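Side-chain contacts in NAD(FAD)-dependent dehydrogenase, NirB-family (N-terminal domain) (Clostridium acetobutylicum, PDB 3KLJ), which catalyses the NADH-dependent reduction of rubredoxin through one bound FAD, passing electrons toward the oxygen-detoxifying proteins of this obligate anaerobe: residues E53-N58 with I159-A164; K93-K98 with I103-L108; L137-E142 with S220-T225. All coordinates share one frame; numbering follows the deposited sequence.

Interaction 1. Residues E53-N58 with I159-A164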
loop_
_atom_site.group_PDB
_atom_site.type_symbol
_atom_site.label_atom_id
_atom_site.label_comp_id
_atom_site.label_asym_id
_atom_site.label_seq_id
_atom_site.Cartn_x
_atom_site.Cartn_y
_atom_site.Cartn_z
ATOM N N GLU A 53 -3.265 -12.284 7.605
ATOM C CA GLU A 53 -3.238 -13.157 8.786
ATOM C C GLU A 53 -4.628 -13.482 9.330
ATOM O O GLU A 53 -4.824 -14.519 9.979
ATOM C CB GLU A 53 -2.372 -12.558 9.891
ATOM C CG GLU A 53 -0.925 -12.364 9.490
ATOM C CD GLU A 53 -0.061 -11.904 10.637
ATOM O OE1 GLU A 53 -0.055 -12.572 11.694
ATOM O OE2 GLU A 53 0.623 -10.867 10.480
ATOM N N ILE A 54 -5.579 -12.592 9.073
ATOM C CA ILE A 54 -6.984 -12.846 9.379
ATOM C C ILE A 54 -7.416 -14.085 8.584
ATOM O O ILE A 54 -8.076 -14.981 9.111
ATOM C CB ILE A 54 -7.886 -11.611 9.015
ATOM C CG1 ILE A 54 -7.402 -10.331 9.715
ATOM C CG2 ILE A 54 -9.364 -11.898 9.281
ATOM C CD1 ILE A 54 -7.286 -10.416 11.230
ATOM N N ILE A 55 -6.994 -14.135 7.323
ATOM C CA ILE A 55 -7.238 -15.281 6.457
ATOM C C ILE A 55 -6.337 -16.472 6.850
ATOM O O ILE A 55 -6.845 -17.534 7.192
ATOM C CB ILE A 55 -7.086 -14.889 4.955
ATOM C CG1 ILE A 55 -8.195 -13.905 4.548
ATOM C CG2 ILE A 55 -7.116 -16.125 4.056
ATOM C CD1 ILE A 55 -7.842 -12.994 3.391
ATOM N N ALA A 56 -5.012 -16.285 6.836
ATOM C CA ALA A 56 -4.065 -17.393 7.071
ATOM C C ALA A 56 -4.076 -18.035 8.470
ATOM O O ALA A 56 -3.875 -19.248 8.597
ATOM C CB ALA A 56 -2.631 -16.980 6.688
ATOM N N LYS A 57 -4.286 -17.228 9.509
ATOM C CA LYS A 57 -4.175 -17.707 10.895
ATOM C C LYS A 57 -5.485 -17.657 11.671
ATOM O O LYS A 57 -5.511 -17.975 12.872
ATOM C CB LYS A 57 -3.109 -16.913 11.656
ATOM C CG LYS A 57 -1.645 -17.282 11.329
ATOM C CD LYS A 57 -0.729 -16.257 11.977
ATOM C CE LYS A 57 0.746 -16.533 11.712
ATOM N NZ LYS A 57 1.522 -15.323 12.091
ATOM N N ASN A 58 -6.565 -17.282 10.986
ATOM C CA ASN A 58 -7.888 -17.181 11.617
ATOM C C ASN A 58 -7.888 -16.178 12.784
ATOM O O ASN A 58 -8.587 -16.369 13.782
ATOM C CB ASN A 58 -8.382 -18.574 12.063
ATOM C CG ASN A 58 -9.825 -18.568 12.545
ATOM O OD1 ASN A 58 -10.690 -17.941 11.941
ATOM N ND2 ASN A 58 -10.083 -19.266 13.643
ATOM N N ILE A 159 -0.173 -12.179 -4.847
ATOM C CA ILE A 159 0.656 -13.328 -4.491
ATOM C C ILE A 159 0.574 -13.658 -2.997
ATOM O O ILE A 159 0.342 -14.808 -2.637
ATOM C CB ILE A 159 2.125 -13.164 -4.955
ATOM C CG1 ILE A 159 2.176 -12.801 -6.445
ATOM C CG2 ILE A 159 2.871 -14.473 -4.782
ATOM C CD1 ILE A 159 3.501 -12.220 -6.905
ATOM N N GLU A 160 0.740 -12.655 -2.136
ATOM C CA GLU A 160 0.595 -12.860 -0.691
ATOM C C GLU A 160 -0.775 -13.428 -0.297
ATOM O O GLU A 160 -0.846 -14.293 0.574
ATOM C CB GLU A 160 0.864 -11.571 0.081
ATOM C CG GLU A 160 2.327 -11.144 0.075
ATOM C CD GLU A 160 2.571 -9.878 0.860
ATOM O OE1 GLU A 160 1.593 -9.214 1.260
ATOM O OE2 GLU A 160 3.749 -9.534 1.074
ATOM N N LEU A 161 -1.841 -12.929 -0.932
ATOM C CA LEU A 161 -3.213 -13.386 -0.655
ATOM C C LEU A 161 -3.376 -14.856 -1.006
ATOM O O LEU A 161 -3.978 -15.618 -0.242
ATOM C CB LEU A 161 -4.246 -12.547 -1.413
ATOM C CG LEU A 161 -5.747 -12.881 -1.290
ATOM C CD1 LEU A 161 -6.167 -13.124 0.141
ATOM C CD2 LEU A 161 -6.563 -11.746 -1.865
ATOM N N ALA A 162 -2.832 -15.244 -2.160
ATOM C CA ALA A 162 -2.853 -16.632 -2.613
ATOM C C ALA A 162 -2.258 -17.565 -1.563
ATOM O O ALA A 162 -2.871 -18.574 -1.219
ATOM C CB ALA A 162 -2.124 -16.780 -3.939
ATOM N N GLN A 163 -1.078 -17.216 -1.050
ATOM C CA GLN A 163 -0.436 -18.001 0.005
ATOM C C GLN A 163 -1.286 -18.036 1.271
ATOM O O GLN A 163 -1.446 -19.095 1.877
ATOM C CB GLN A 163 0.968 -17.479 0.335
ATOM C CG GLN A 163 1.735 -18.336 1.363
ATOM C CD GLN A 163 1.992 -19.777 0.898
ATOM O OE1 GLN A 163 1.149 -20.666 1.057
ATOM N NE2 GLN A 163 3.170 -20.009 0.341
ATOM N N ALA A 164 -1.814 -16.880 1.671
ATOM C CA ALA A 164 -2.700 -16.805 2.839
ATOM C C ALA A 164 -3.903 -17.738 2.701
ATOM O O ALA A 164 -4.293 -18.401 3.661
ATOM C CB ALA A 164 -3.154 -15.381 3.084
#

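Interaction 2. Residues K93-K98 with I103-L108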
loop_
_atom_site.group_PDB
_atom_site.type_symbol
_atom_site.label_atom_id
_atom_site.label_comp_id
_atom_site.label_asym_id
_atom_site.label_seq_id
_atom_site.Cartn_x
_atom_site.Cartn_y
_atom_site.Cartn_z
ATOM N N LYS A 93 -14.778 26.154 7.666
ATOM C CA LYS A 93 -14.143 25.084 8.431
ATOM C C LYS A 93 -15.168 24.055 8.907
ATOM O O LYS A 93 -15.237 23.725 10.090
ATOM C CB LYS A 93 -13.312 25.654 9.588
ATOM C CG LYS A 93 -12.103 26.466 9.127
ATOM C CD LYS A 93 -11.140 26.740 10.270
ATOM C CE LYS A 93 -9.771 27.152 9.747
ATOM N NZ LYS A 93 -8.826 27.407 10.866
ATOM N N LEU A 94 -15.964 23.562 7.960
ATOM C CA LEU A 94 -17.015 22.592 8.249
ATOM C C LEU A 94 -16.855 21.372 7.355
ATOM O O LEU A 94 -16.669 21.499 6.140
ATOM C CB LEU A 94 -18.411 23.205 8.050
ATOM C CG LEU A 94 -18.878 24.419 8.875
ATOM C CD1 LEU A 94 -20.228 24.934 8.375
ATOM C CD2 LEU A 94 -18.976 24.096 10.354
ATOM N N VAL A 95 -16.922 20.191 7.964
ATOM C CA VAL A 95 -16.923 18.943 7.224
ATOM C C VAL A 95 -18.326 18.343 7.284
ATOM O O VAL A 95 -18.921 18.240 8.360
ATOM C CB VAL A 95 -15.851 17.965 7.776
ATOM C CG1 VAL A 95 -16.032 16.565 7.209
ATOM C CG2 VAL A 95 -14.449 18.492 7.456
ATOM N N THR A 96 -18.861 17.974 6.124
ATOM C CA THR A 96 -20.197 17.382 6.054
ATOM C C THR A 96 -20.090 15.874 5.921
ATOM O O THR A 96 -19.380 15.361 5.049
ATOM C CB THR A 96 -21.017 17.940 4.876
ATOM O OG1 THR A 96 -21.041 19.369 4.947
ATOM C CG2 THR A 96 -22.442 17.420 4.919
ATOM N N LEU A 97 -20.804 15.179 6.797
ATOM C CA LEU A 97 -20.860 13.730 6.789
ATOM C C LEU A 97 -22.029 13.208 5.954
ATOM O O LEU A 97 -22.898 13.980 5.520
ATOM C CB LEU A 97 -20.947 13.197 8.225
ATOM C CG LEU A 97 -19.865 13.685 9.197
ATOM C CD1 LEU A 97 -20.291 13.475 10.646
ATOM C CD2 LEU A 97 -18.515 13.024 8.918
ATOM N N LYS A 98 -22.037 11.893 5.741
ATOM C CA LYS A 98 -23.093 11.199 5.006
ATOM C C LYS A 98 -24.481 11.440 5.626
ATOM O O LYS A 98 -25.448 11.704 4.907
ATOM C CB LYS A 98 -22.779 9.695 4.925
ATOM C CG LYS A 98 -23.741 8.890 4.047
ATOM C CD LYS A 98 -23.507 9.156 2.563
ATOM C CE LYS A 98 -24.703 8.723 1.736
ATOM N NZ LYS A 98 -24.407 8.786 0.281
ATOM N N ILE A 103 -19.447 18.989 11.132
ATOM C CA ILE A 103 -18.468 19.170 12.204
ATOM C C ILE A 103 -17.528 20.337 11.902
ATOM O O ILE A 103 -16.910 20.386 10.837
ATOM C CB ILE A 103 -17.664 17.867 12.482
ATOM C CG1 ILE A 103 -18.542 16.847 13.221
ATOM C CG2 ILE A 103 -16.401 18.160 13.307
ATOM C CD1 ILE A 103 -18.108 15.414 13.043
ATOM N N LYS A 104 -17.436 21.270 12.848
ATOM C CA LYS A 104 -16.509 22.392 12.749
ATOM C C LYS A 104 -15.138 22.017 13.299
ATOM O O LYS A 104 -15.035 21.335 14.320
ATOM C CB LYS A 104 -17.067 23.636 13.462
ATOM C CG LYS A 104 -16.242 24.913 13.241
ATOM C CD LYS A 104 -17.108 26.170 13.136
ATOM C CE LYS A 104 -17.678 26.605 14.482
ATOM N NZ LYS A 104 -18.446 27.888 14.388
ATOM N N TYR A 105 -14.094 22.465 12.611
ATOM C CA TYR A 105 -12.719 22.215 13.026
ATOM C C TYR A 105 -11.929 23.514 13.076
ATOM O O TYR A 105 -12.330 24.499 12.470
ATOM C CB TYR A 105 -12.038 21.239 12.052
ATOM C CG TYR A 105 -11.889 21.757 10.630
ATOM C CD1 TYR A 105 -10.822 22.590 10.281
ATOM C CD2 TYR A 105 -12.808 21.410 9.635
ATOM C CE1 TYR A 105 -10.672 23.069 8.989
ATOM C CE2 TYR A 105 -12.665 21.884 8.332
ATOM C CZ TYR A 105 -11.592 22.713 8.022
ATOM O OH TYR A 105 -11.428 23.202 6.748
ATOM N N GLU A 106 -10.797 23.499 13.778
ATOM C CA GLU A 106 -9.809 24.576 13.665
ATOM C C GLU A 106 -8.724 24.111 12.685
ATOM O O GLU A 106 -8.262 24.877 11.837
ATOM C CB GLU A 106 -9.204 24.930 15.026
ATOM C CG GLU A 106 -10.226 25.276 16.112
ATOM C CD GLU A 106 -9.584 25.818 17.390
ATOM O OE1 GLU A 106 -8.343 25.996 17.407
ATOM O OE2 GLU A 106 -10.318 26.068 18.378
ATOM N N LYS A 107 -8.320 22.850 12.818
ATOM C CA LYS A 107 -7.434 22.203 11.851
ATOM C C LYS A 107 -7.989 20.864 11.379
ATOM O O LYS A 107 -8.559 20.103 12.171
ATOM C CB LYS A 107 -6.038 22.008 12.437
ATOM C CG LYS A 107 -5.088 23.126 12.080
ATOM C CD LYS A 107 -4.790 24.019 13.230
ATOM C CE LYS A 107 -3.749 25.037 12.799
ATOM N NZ LYS A 107 -3.383 25.919 13.932
ATOM N N LEU A 108 -7.825 20.595 10.083
ATOM C CA LEU A 108 -8.306 19.372 9.464
ATOM C C LEU A 108 -7.134 18.552 8.938
ATOM O O LEU A 108 -6.299 19.055 8.176
ATOM C CB LEU A 108 -9.286 19.693 8.319
ATOM C CG LEU A 108 -9.902 18.513 7.548
ATOM C CD1 LEU A 108 -10.792 17.655 8.449
ATOM C CD2 LEU A 108 -10.679 18.960 6.315
#

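Interaction 3. Residues L137-E142 with S220-T225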
loop_
_atom_site.group_PDB
_atom_site.type_symbol
_atom_site.label_atom_id
_atom_site.label_comp_id
_atom_site.label_asym_id
_atom_site.label_seq_id
_atom_site.Cartn_x
_atom_site.Cartn_y
_atom_site.Cartn_z
ATOM N N LEU A 137 -13.069 -10.962 5.757
ATOM C CA LEU A 137 -14.131 -11.874 6.202
ATOM C C LEU A 137 -14.965 -12.402 5.038
ATOM O O LEU A 137 -15.234 -13.599 4.963
ATOM C CB LEU A 137 -15.045 -11.195 7.232
ATOM C CG LEU A 137 -14.526 -10.904 8.644
ATOM C CD1 LEU A 137 -15.679 -10.432 9.521
ATOM C CD2 LEU A 137 -13.863 -12.129 9.267
ATOM N N LYS A 138 -15.379 -11.505 4.142
ATOM C CA LYS A 138 -16.126 -11.887 2.940
ATOM C C LYS A 138 -15.332 -12.890 2.087
ATOM O O LYS A 138 -15.889 -13.878 1.592
ATOM C CB LYS A 138 -16.497 -10.650 2.112
ATOM C CG LYS A 138 -17.628 -9.809 2.697
ATOM C CD LYS A 138 -17.939 -8.612 1.800
ATOM C CE LYS A 138 -18.579 -7.466 2.577
ATOM N NZ LYS A 138 -19.967 -7.776 3.054
ATOM N N ILE A 139 -14.038 -12.635 1.917
ATOM C CA ILE A 139 -13.163 -13.579 1.217
ATOM C C ILE A 139 -13.050 -14.906 1.970
ATOM O O ILE A 139 -13.150 -15.969 1.358
ATOM C CB ILE A 139 -11.751 -12.989 0.932
ATOM C CG1 ILE A 139 -11.858 -11.834 -0.067
ATOM C CG2 ILE A 139 -10.840 -14.071 0.377
ATOM C CD1 ILE A 139 -10.787 -10.769 0.080
ATOM N N LYS A 140 -12.840 -14.843 3.287
ATOM C CA LYS A 140 -12.758 -16.054 4.116
ATOM C C LYS A 140 -13.919 -16.994 3.828
ATOM O O LYS A 140 -13.718 -18.181 3.576
ATOM C CB LYS A 140 -12.755 -15.707 5.608
ATOM C CG LYS A 140 -11.392 -15.326 6.181
ATOM C CD LYS A 140 -11.399 -15.465 7.702
ATOM C CE LYS A 140 -11.175 -16.902 8.121
ATOM N NZ LYS A 140 -11.526 -17.124 9.548
ATOM N N ASP A 141 -15.130 -16.438 3.839
ATOM C CA ASP A 141 -16.358 -17.223 3.731
ATOM C C ASP A 141 -16.644 -17.746 2.334
ATOM O O ASP A 141 -17.126 -18.868 2.193
ATOM C CB ASP A 141 -17.553 -16.429 4.259
ATOM C CG ASP A 141 -17.550 -16.322 5.769
ATOM O OD1 ASP A 141 -16.578 -15.762 6.320
ATOM O OD2 ASP A 141 -18.514 -16.804 6.404
ATOM N N GLU A 142 -16.356 -16.949 1.305
ATOM C CA GLU A 142 -16.562 -17.422 -0.062
ATOM C C GLU A 142 -15.608 -18.562 -0.405
ATOM O O GLU A 142 -15.997 -19.510 -1.086
ATOM C CB GLU A 142 -16.464 -16.294 -1.090
ATOM C CG GLU A 142 -17.799 -15.778 -1.614
ATOM C CD GLU A 142 -18.615 -16.820 -2.374
ATOM O OE1 GLU A 142 -18.618 -16.806 -3.625
ATOM O OE2 GLU A 142 -19.250 -17.658 -1.716
ATOM N N SER A 220 -16.329 -21.449 -10.625
ATOM C CA SER A 220 -16.156 -22.352 -9.486
ATOM C C SER A 220 -15.269 -21.789 -8.372
ATOM O O SER A 220 -15.072 -22.452 -7.351
ATOM C CB SER A 220 -15.614 -23.711 -9.955
ATOM O OG SER A 220 -14.327 -23.579 -10.530
ATOM N N SER A 221 -14.748 -20.575 -8.560
ATOM C CA SER A 221 -13.864 -19.955 -7.569
ATOM C C SER A 221 -14.454 -18.716 -6.904
ATOM O O SER A 221 -15.332 -18.050 -7.456
ATOM C CB SER A 221 -12.529 -19.552 -8.206
ATOM O OG SER A 221 -11.981 -20.599 -8.975
ATOM N N CYS A 222 -13.949 -18.415 -5.711
ATOM C CA CYS A 222 -14.098 -17.087 -5.134
ATOM C C CYS A 222 -13.099 -16.201 -5.880
ATOM O O CYS A 222 -11.898 -16.468 -5.867
ATOM C CB CYS A 222 -13.812 -17.123 -3.632
ATOM S SG CYS A 222 -13.449 -15.529 -2.869
ATOM N N VAL A 223 -13.600 -15.179 -6.571
ATOM C CA VAL A 223 -12.730 -14.367 -7.421
ATOM C C VAL A 223 -12.375 -13.037 -6.764
ATOM O O VAL A 223 -13.244 -12.238 -6.387
ATOM C CB VAL A 223 -13.252 -14.212 -8.894
ATOM C CG1 VAL A 223 -14.023 -15.462 -9.344
ATOM C CG2 VAL A 223 -14.107 -12.991 -9.062
ATOM N N ILE A 224 -11.074 -12.835 -6.598
ATOM C CA ILE A 224 -10.541 -11.667 -5.911
ATOM C C ILE A 224 -9.660 -10.883 -6.876
ATOM O O ILE A 224 -8.712 -11.418 -7.436
ATOM C CB ILE A 224 -9.716 -12.088 -4.664
ATOM C CG1 ILE A 224 -10.477 -13.143 -3.851
ATOM C CG2 ILE A 224 -9.389 -10.885 -3.806
ATOM C CD1 ILE A 224 -9.608 -14.214 -3.266
ATOM N N THR A 225 -9.981 -9.614 -7.078
ATOM C CA THR A 225 -9.144 -8.758 -7.906
ATOM C C THR A 225 -8.145 -8.031 -7.018
ATOM O O THR A 225 -8.509 -7.481 -5.985
ATOM C CB THR A 225 -9.975 -7.776 -8.763
ATOM O OG1 THR A 225 -10.910 -7.075 -7.930
ATOM C CG2 THR A 225 -10.724 -8.535 -9.862
#

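Interaction 1. Residues E53-N58 with I159-A164
The flat group in this contact is the carbonyl of Ala164. Ile55 CG2 lies over one of its faces, 3.6 Å from Ala164 O. Ala56 comes in at the oxygen end. Its CA makes a CA-H...O contact with Ala164 O at 3.6 Å, and the angle at the hydrogen is 132°. Methyl groups fill the rest. Ala56 CB meets Ala164 CB at 4.0 Å, and Ile55 CG2 reaches the same CB at 4.1 Å. The two branches of Ile55 divide the work. CG2 stands anti to the backbone N and covers Ala164. CG1 sits beside the N (chi1 -67°) and carries CD1 to Leu161 CD1, 3.7 Å away. With only methyls at Ala56 and Ala164, the backbones come close, and their CA atoms are 4.5 Å apart. Helix 51-56 belongs to the FAD-binding domain and helix 156-168 to the NADH-binding domain, so this is an interdomain contact. Asn52 extends it along the same helix pair. On the side away from the contact, Lys57 NZ bridges to Glu53 OE1 from above the carboxylate plane, and Glu53 also pairs with Arg50. The domain junction here is therefore apolar, with a weak C-H...O contribution, and these charges lie outside it.

Interaction 2. Residues K93-K98 with I103-L108
Lys93 crosses the face of the Tyr105 ring at about a right angle and ends on the backbone carbonyl of Glu106. Its CB sits over the ring, 3.8 Å from the Tyr105 centroid and 13° off the normal, a CH-pi contact. CG lies 3.7 Å from Tyr105 CE1. CD passes Tyr105 O at 3.4 Å, and CE approaches Glu106 O. Lys93 NZ then bonds Glu106 O at 2.8 Å, in the carbonyl plane and on a lone pair. Asp259 gives NZ a salt bridge as well. Leu108 CB covers the opposite face of the ring. Tyr105 chi1 of 64° sets CG between the backbone N and the carbonyl carbon, which brings one ring face against Lys93 CB. Val95 N to Ile103 O and Ile103 N to Val95 O are both 2.9 Å. Leu94 and Lys104 are a non-hydrogen-bonded antiparallel pair, and Leu94 CD2 meets Lys104 CB at 3.7 Å. Strands 94-97 and 102-104 form a hairpin of the three-stranded antiparallel sheet, with a G1 beta bulge at Lys93 (positive phi) and Leu94 against strand 85-89. After Tyr105 the chain enters strand 107-110 of the parallel sheet. Val95, Ile103 and Tyr105 pack on Leu13. A carbonyl and a carboxylate share the Lys93 ammonium, which probably stabilises its charge.

Interaction 3. Residues L137-E142 with S220-T225
One kind of contact is apolar, between Ile139 and Ile224. The two side chains meet at a slant through both branches. Ile139 CG2 touches Ile224 CD1 at 3.8 Å, and Ile139 CD1 lies 4.1 Å from Ile224 CG2. Each residue thus offers its short branch to the long branch of the other. Cys222 CB also lies 3.8 Å from Glu142 CB. A second kind involves the sulfur of Cys222. Cys222 SG stands anti to the backbone N (chi1 162°), and this turns it to the helix, where it meets Glu142 CB at 3.6 Å. Ile139 CG2 is a looser neighbour of Cys222 SG at 4.4 Å. A disulfide between Cys222 and Cys143, the residue after Glu142, is known for this protein but is not formed here.

The arrangement is a helix laid on a parallel sheet, in the Rossmann-like NADH-binding domain. The axes of helix 137-142 and strand 222-225 run roughly antiparallel, at 149°, and approach to 8.9 Å. Ile224 also touches Leu161 and Ile165 of helix 156-168, so it meets two helices.

Polar interactions lie around the contact. Cys222 bonds through its backbone to Lys148 and Phe150, Ile224 to Phe150 and Ile152, and Val223 to Phe128. Of the Glu142 side chain, CB makes the contact. The chain bends at chi2 (-63°), and OE1 makes a long, weak ion pair with Lys146.

In the fold
Interactions 1 and 3 are neighbours, with centres 12 Å apart. Leu161 CD2 of interaction 1 meets Ile224 CG2 of interaction 3 at 3.5 Å, and Ile55 CG1 lies 3.9 Å from Lys140 CG. Their segments alternate along the chain. Interaction 3 lies within the NADH-binding domain, and interaction 1 ties that domain to the FAD-binding domain. Together they set the two domains against each other near the cofactor: the side chain of Leu161 comes within about 7 Å of the FAD and that of Ile139 within about 8 Å. Interaction 2 is a separate part of the FAD-binding domain, its centre about 38 Å from that of interaction 1 and 37 Å from that of interaction 3. In sequence it falls between the two segments of interaction 1.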